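Aryl acylamidase (PDB 4YJ6) probably hydrolyses the amide bond of aryl acylamides, as a member of the amidase signature family of hydrolases. Local coordinates at residues E29-E32 with S33-L37; M83-L86 with F87-K90; Q284-Q287 with D288-K292. All coordinates share one frame; numbering follows the deposited sequence.

The three interactions follow one another along the chain. None nests in another and none crosses. Each joins neighbouring residues, so no long loop is closed. Interaction 1 lies within helix 27-45, near the N terminus. Interaction 2 comes next, where strand 80-84 ends and the chain turns into a loop. The two do not touch, and their nearest atoms are about 11 Å apart, but V30 and T34 pack on P80 at the start of that strand. Interaction 3 opens helix 284-299, between strands 270-273 and 303-306 of the larger sheet. It and interaction 2 lie on opposite sides of the chain's centre, with centres about 35 Å apart.

Interaction 1. Residues E29-E32 with S33-L37; sequences EVVE and STIDL
V30 and T34 meet at one carbonyl oxygen, V30 O. It takes two hydrogen bonds from one residue. T34 N donates at 3.0 Å to V30 O, the ordinary helical bond. T34 OG1 donates at 2.8 Å to the same V30 O. The two donors arrive from opposite faces of the carbonyl plane. The hydroxyl can do this because OG1 sits beside its own backbone N and anti to the carbonyl carbon (chi1 -61°). A buried threonine hydroxyl is thus satisfied inside the helix. The backbone N atoms of S33, I35 and D36 bond in the same i to i+4 way to the carbonyls of E29, V31 and E32.

Charged groups and water form a second set. Water 1 stands between E32 OE1, at 2.8 Å, and D36 OD1, at 3.0 Å from the water. It lies between two carboxylates whose charges would probably repel, with E32 OE1 and D36 OD1 5.7 Å apart. The other carboxylate oxygen, E32 OE2, makes a salt bridge to R57, which probably offsets part of that repulsion.

Apolar contact comes from V31 and I35. They lie side by side and point the same way, with V31 CG1 3.6 Å from I35 CD1. The same methyl, I35 CD1, also lies 3.9 Å from E32 OE1.

The side chains of V31 and I35 pack on A56, A60 and Y53 of helix 53-69 and on L126 and L128 of strand 126-131. V30 and T34 rest on P80 of strand 80-84. Helix 27-45 therefore packs against both that helix and the small three-stranded sheet.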
# COMPACT_ATOMS: atom_id res chain seq x y z
N GLU A 29 15.12 -23.67 1.96
CA GLU A 29 16.20 -22.87 1.44
C GLU A 29 15.66 -21.48 1.07
O GLU A 29 16.34 -20.49 1.24
CB GLU A 29 16.84 -23.53 0.22
CG GLU A 29 18.02 -22.74 -0.27
CD GLU A 29 18.73 -23.38 -1.47
OE1 GLU A 29 19.56 -22.67 -2.11
OE2 GLU A 29 18.45 -24.57 -1.76
N VAL A 30 14.42 -21.40 0.61
CA VAL A 30 13.83 -20.08 0.36
C VAL A 30 13.85 -19.28 1.66
O VAL A 30 14.22 -18.11 1.67
CB VAL A 30 12.38 -20.19 -0.13
CG1 VAL A 30 11.80 -18.76 -0.21
CG2 VAL A 30 12.33 -20.87 -1.51
N VAL A 31 13.45 -19.89 2.77
CA VAL A 31 13.40 -19.14 4.04
C VAL A 31 14.80 -18.71 4.47
O VAL A 31 15.02 -17.56 4.82
CB VAL A 31 12.74 -19.98 5.12
CG1 VAL A 31 12.92 -19.36 6.51
CG2 VAL A 31 11.24 -20.18 4.77
N GLU A 32 15.78 -19.63 4.46
CA GLU A 32 17.11 -19.26 4.98
C GLU A 32 17.76 -18.21 4.10
O GLU A 32 18.42 -17.30 4.58
CB GLU A 32 18.03 -20.49 5.10
CG GLU A 32 17.49 -21.59 6.00
CD GLU A 32 17.31 -21.18 7.48
OE1 GLU A 32 17.84 -20.13 7.93
OE2 GLU A 32 16.62 -21.95 8.20
N SER A 33 17.57 -18.32 2.79
CA SER A 33 18.14 -17.35 1.86
C SER A 33 17.47 -15.99 1.97
O SER A 33 18.12 -14.96 1.77
CB SER A 33 18.03 -17.86 0.42
OG SER A 33 18.82 -19.03 0.24
N THR A 34 16.18 -15.98 2.29
CA THR A 34 15.47 -14.71 2.47
C THR A 34 15.95 -14.07 3.77
O THR A 34 16.14 -12.87 3.86
CB THR A 34 13.94 -14.90 2.50
OG1 THR A 34 13.52 -15.45 1.25
CG2 THR A 34 13.22 -13.54 2.68
N ILE A 35 16.15 -14.90 4.78
CA ILE A 35 16.64 -14.42 6.07
C ILE A 35 18.01 -13.77 5.85
O ILE A 35 18.30 -12.71 6.38
CB ILE A 35 16.71 -15.57 7.10
CG1 ILE A 35 15.30 -15.92 7.58
CG2 ILE A 35 17.59 -15.20 8.32
CD1 ILE A 35 15.21 -17.26 8.42
N ASP A 36 18.84 -14.42 5.05
CA ASP A 36 20.17 -13.88 4.78
C ASP A 36 20.05 -12.48 4.17
O ASP A 36 20.79 -11.56 4.56
CB ASP A 36 20.95 -14.76 3.81
CG ASP A 36 21.36 -16.09 4.41
OD1 ASP A 36 21.38 -16.21 5.66
OD2 ASP A 36 21.67 -17.00 3.61
N LEU A 37 19.13 -12.32 3.21
CA LEU A 37 18.94 -11.01 2.56
C LEU A 37 18.44 -9.96 3.56
O LEU A 37 18.88 -8.82 3.53
CB LEU A 37 17.94 -11.11 1.39
CG LEU A 37 18.46 -11.84 0.16
CD1 LEU A 37 17.34 -12.01 -0.84
CD2 LEU A 37 19.62 -11.06 -0.48
O HOH W 1 19.72 -18.15 7.22

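Interaction 2. Residues M83-L86 with F87-K90; sequences MKDL and FAAK
M83 reaches A88 and K90 across the turn at the end of strand 80-84. The residue is present as selenomethionine. Its CB points toward the segment 87-90. CG takes the crowded position between backbone N and carbonyl carbon (chi1 68°), which directs the chain at the returning loop. SE then passes K90 CB at 4.2 Å, and the two side chains cross obliquely. A bend at the last torsion brings the tip round to A88. There M83 CE lies 3.5 Å from A88 CB, tighter than a usual carbon contact. M83 CE is also 3.6 Å from A88 CA. On the backbone side, A88 CB lies 3.6 Å from K84 O.

The turn itself has D85 at the centre of an inverse gamma turn, closed by a weak bond from L86 N to K84 O. No direct hydrogen bond joins the two segments. Water 2 does so instead, donating to D85 OD1 at 2.7 Å and accepting from A88 N at 3.0 Å. D85 OD2 bonds to T96.

L86 CD1 meets F87 CD2 at 3.8 Å, obliquely to the ring. With an alanine here the CD1 contact goes, and the exposed F87 ring is likely to lose support on this side. A bound phosphate ion, probably from the crystallisation liquor, lies about 4 Å from the L86 side chain.

K84 comes just before D85, and L86 lies beside its amine. K84 NZ bonds to S163, S164 and T182. This is consistent with the lysine of the Ser-cisSer-Lys triad of amidase signature enzymes.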
# COMPACT_ATOMS: atom_id res chain seq x y z
N MSE A 83 4.03 -9.18 6.42
CA MSE A 83 2.77 -8.41 6.55
C MSE A 83 3.18 -7.07 7.16
O MSE A 83 4.35 -6.87 7.58
CB MSE A 83 1.78 -9.13 7.46
CG MSE A 83 2.31 -9.13 8.88
SE MSE A 83 1.02 -9.85 10.08
CE MSE A 83 -0.45 -8.58 9.87
N LYS A 84 2.21 -6.16 7.22
CA LYS A 84 2.46 -4.80 7.73
C LYS A 84 2.04 -4.65 9.19
O LYS A 84 0.94 -5.08 9.59
CB LYS A 84 1.65 -3.83 6.87
CG LYS A 84 1.71 -2.35 7.33
CD LYS A 84 0.95 -1.53 6.29
CE LYS A 84 0.78 -0.10 6.78
NZ LYS A 84 0.05 0.71 5.78
N ASP A 85 2.88 -3.99 9.99
CA ASP A 85 2.57 -3.73 11.39
C ASP A 85 1.66 -2.49 11.57
O ASP A 85 2.07 -1.48 12.15
CB ASP A 85 3.90 -3.55 12.15
CG ASP A 85 3.70 -3.30 13.64
OD1 ASP A 85 2.60 -3.63 14.16
OD2 ASP A 85 4.68 -2.81 14.29
N LEU A 86 0.42 -2.56 11.10
CA LEU A 86 -0.55 -1.49 11.31
C LEU A 86 -1.91 -2.18 11.44
O LEU A 86 -2.43 -2.72 10.46
CB LEU A 86 -0.55 -0.48 10.14
CG LEU A 86 -1.63 0.60 10.30
CD1 LEU A 86 -1.42 1.42 11.61
CD2 LEU A 86 -1.61 1.54 9.07
N PHE A 87 -2.43 -2.22 12.68
CA PHE A 87 -3.58 -3.06 13.02
C PHE A 87 -3.33 -4.51 12.59
O PHE A 87 -4.26 -5.23 12.20
CB PHE A 87 -4.86 -2.49 12.44
CG PHE A 87 -5.21 -1.15 13.03
CD1 PHE A 87 -5.81 -1.08 14.30
CD2 PHE A 87 -4.88 0.03 12.37
CE1 PHE A 87 -6.12 0.14 14.87
CE2 PHE A 87 -5.18 1.27 12.94
CZ PHE A 87 -5.80 1.33 14.18
N ALA A 88 -2.08 -4.94 12.68
CA ALA A 88 -1.73 -6.34 12.41
C ALA A 88 -2.56 -7.23 13.32
O ALA A 88 -2.66 -6.96 14.50
CB ALA A 88 -0.25 -6.56 12.66
N ALA A 89 -3.14 -8.30 12.76
CA ALA A 89 -3.66 -9.36 13.62
C ALA A 89 -3.17 -10.69 13.09
O ALA A 89 -3.53 -11.12 11.98
CB ALA A 89 -5.19 -9.34 13.67
N LYS A 90 -2.32 -11.36 13.87
CA LYS A 90 -1.90 -12.72 13.53
C LYS A 90 -1.60 -13.38 14.86
O LYS A 90 -0.80 -12.86 15.64
CB LYS A 90 -0.67 -12.73 12.62
CG LYS A 90 -0.29 -14.19 12.27
CD LYS A 90 0.75 -14.27 11.22
CE LYS A 90 0.83 -15.71 10.63
NZ LYS A 90 1.05 -16.83 11.60
O HOH W 2 -0.10 -3.20 14.20

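Interaction 3. Residues Q284-Q287 with D288-K292; sequences QEIQ and DLIGK
Q284 and D288 are joined twice, once by side chains and once by backbone. Q284 NE2 donates to D288 OD1 at 2.9 Å, with an N-H...O angle of 150°. The oxygen lies nearly in the amide plane of Q284. The amide nitrogen, however, meets the carboxylate from above its plane. The two flat groups are turned 42° against each other. Q284 can make this bond because its chain bends at the second torsion (chi2 63°), which turns the amide toward D288, one turn further along the helix. The backbone bond from D288 N to Q284 O, also 2.9 Å, is straighter and runs nearly along the C=O axis.

The next three backbone bonds continue the helix, from L289, I290 and G291 to E285, I286 and Q287. Q287 sends its side-chain NE2 the other way, to V282 O just before the helix.

Packing follows on the face of I286 and I290. I286 CG2 lies 4.3 Å from I290 CG1, a loose contact. I290 CG1 also sits over the backbone, 3.3 Å from I286 O. Both isoleucines pack on P398 of strand 394-398. L289 rests on A448 and I451 of strand 443-451. The helix thus covers the larger sheet as the connection of the beta-alpha-beta unit 270-306.

The chemistry divides the helix by face. Apolar branches meet the sheet, while the exposed Q284-D288 pair links a neutral amide to a carboxylate. The carboxylates of E285 and D288 lie near the helix N terminus, where negative charge would probably be favourable.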
# COMPACT_ATOMS: atom_id res chain seq x y z
N GLN A 284 6.22 20.38 -11.04
CA GLN A 284 6.15 20.39 -12.48
C GLN A 284 6.83 19.17 -13.12
O GLN A 284 6.35 18.65 -14.12
CB GLN A 284 6.80 21.69 -13.01
CG GLN A 284 6.63 21.84 -14.48
CD GLN A 284 5.17 21.96 -14.87
OE1 GLN A 284 4.44 22.83 -14.36
NE2 GLN A 284 4.74 21.11 -15.80
N GLU A 285 7.96 18.73 -12.56
CA GLU A 285 8.67 17.59 -13.13
C GLU A 285 7.81 16.31 -13.13
O GLU A 285 7.91 15.46 -14.02
CB GLU A 285 9.98 17.31 -12.38
CG GLU A 285 10.98 18.45 -12.44
CD GLU A 285 10.73 19.56 -11.41
OE1 GLU A 285 9.83 19.47 -10.52
OE2 GLU A 285 11.48 20.57 -11.48
N ILE A 286 6.99 16.19 -12.11
CA ILE A 286 6.07 15.05 -12.00
C ILE A 286 4.97 15.19 -13.05
O ILE A 286 4.68 14.26 -13.80
CB ILE A 286 5.48 14.96 -10.61
CG1 ILE A 286 6.54 14.46 -9.62
CG2 ILE A 286 4.23 13.99 -10.60
CD1 ILE A 286 6.07 14.48 -8.16
N GLN A 287 4.40 16.39 -13.17
CA GLN A 287 3.41 16.62 -14.23
C GLN A 287 3.97 16.24 -15.60
O GLN A 287 3.32 15.56 -16.40
CB GLN A 287 2.95 18.06 -14.26
CG GLN A 287 2.29 18.53 -12.99
CD GLN A 287 1.59 19.88 -13.17
OE1 GLN A 287 0.90 20.10 -14.17
NE2 GLN A 287 1.78 20.78 -12.20
N ASP A 288 5.18 16.70 -15.90
CA ASP A 288 5.75 16.40 -17.20
C ASP A 288 5.97 14.91 -17.44
O ASP A 288 5.77 14.40 -18.55
CB ASP A 288 7.10 17.13 -17.39
CG ASP A 288 6.95 18.64 -17.43
OD1 ASP A 288 5.81 19.14 -17.61
OD2 ASP A 288 8.00 19.31 -17.29
N LEU A 289 6.41 14.22 -16.39
CA LEU A 289 6.70 12.80 -16.51
C LEU A 289 5.40 12.05 -16.78
O LEU A 289 5.37 11.12 -17.57
CB LEU A 289 7.37 12.28 -15.21
CG LEU A 289 7.76 10.82 -15.21
CD1 LEU A 289 8.90 10.55 -16.20
CD2 LEU A 289 8.14 10.39 -13.76
N ILE A 290 4.32 12.46 -16.13
CA ILE A 290 3.04 11.78 -16.32
C ILE A 290 2.45 12.09 -17.72
O ILE A 290 1.81 11.23 -18.35
CB ILE A 290 2.03 12.12 -15.20
CG1 ILE A 290 2.59 11.71 -13.82
CG2 ILE A 290 0.64 11.49 -15.47
CD1 ILE A 290 3.16 10.35 -13.74
N GLY A 291 2.67 13.32 -18.20
CA GLY A 291 2.24 13.63 -19.55
C GLY A 291 2.90 12.72 -20.57
O GLY A 291 2.30 12.30 -21.55
N LYS A 292 4.18 12.42 -20.33
CA LYS A 292 4.93 11.53 -21.20
C LYS A 292 4.40 10.11 -21.07
O LYS A 292 4.15 9.43 -22.06
CB LYS A 292 6.40 11.57 -20.78
CG LYS A 292 7.36 10.95 -21.76
CD LYS A 292 8.80 11.37 -21.41
CE LYS A 292 9.73 11.33 -22.62
NZ LYS A 292 11.02 12.04 -22.30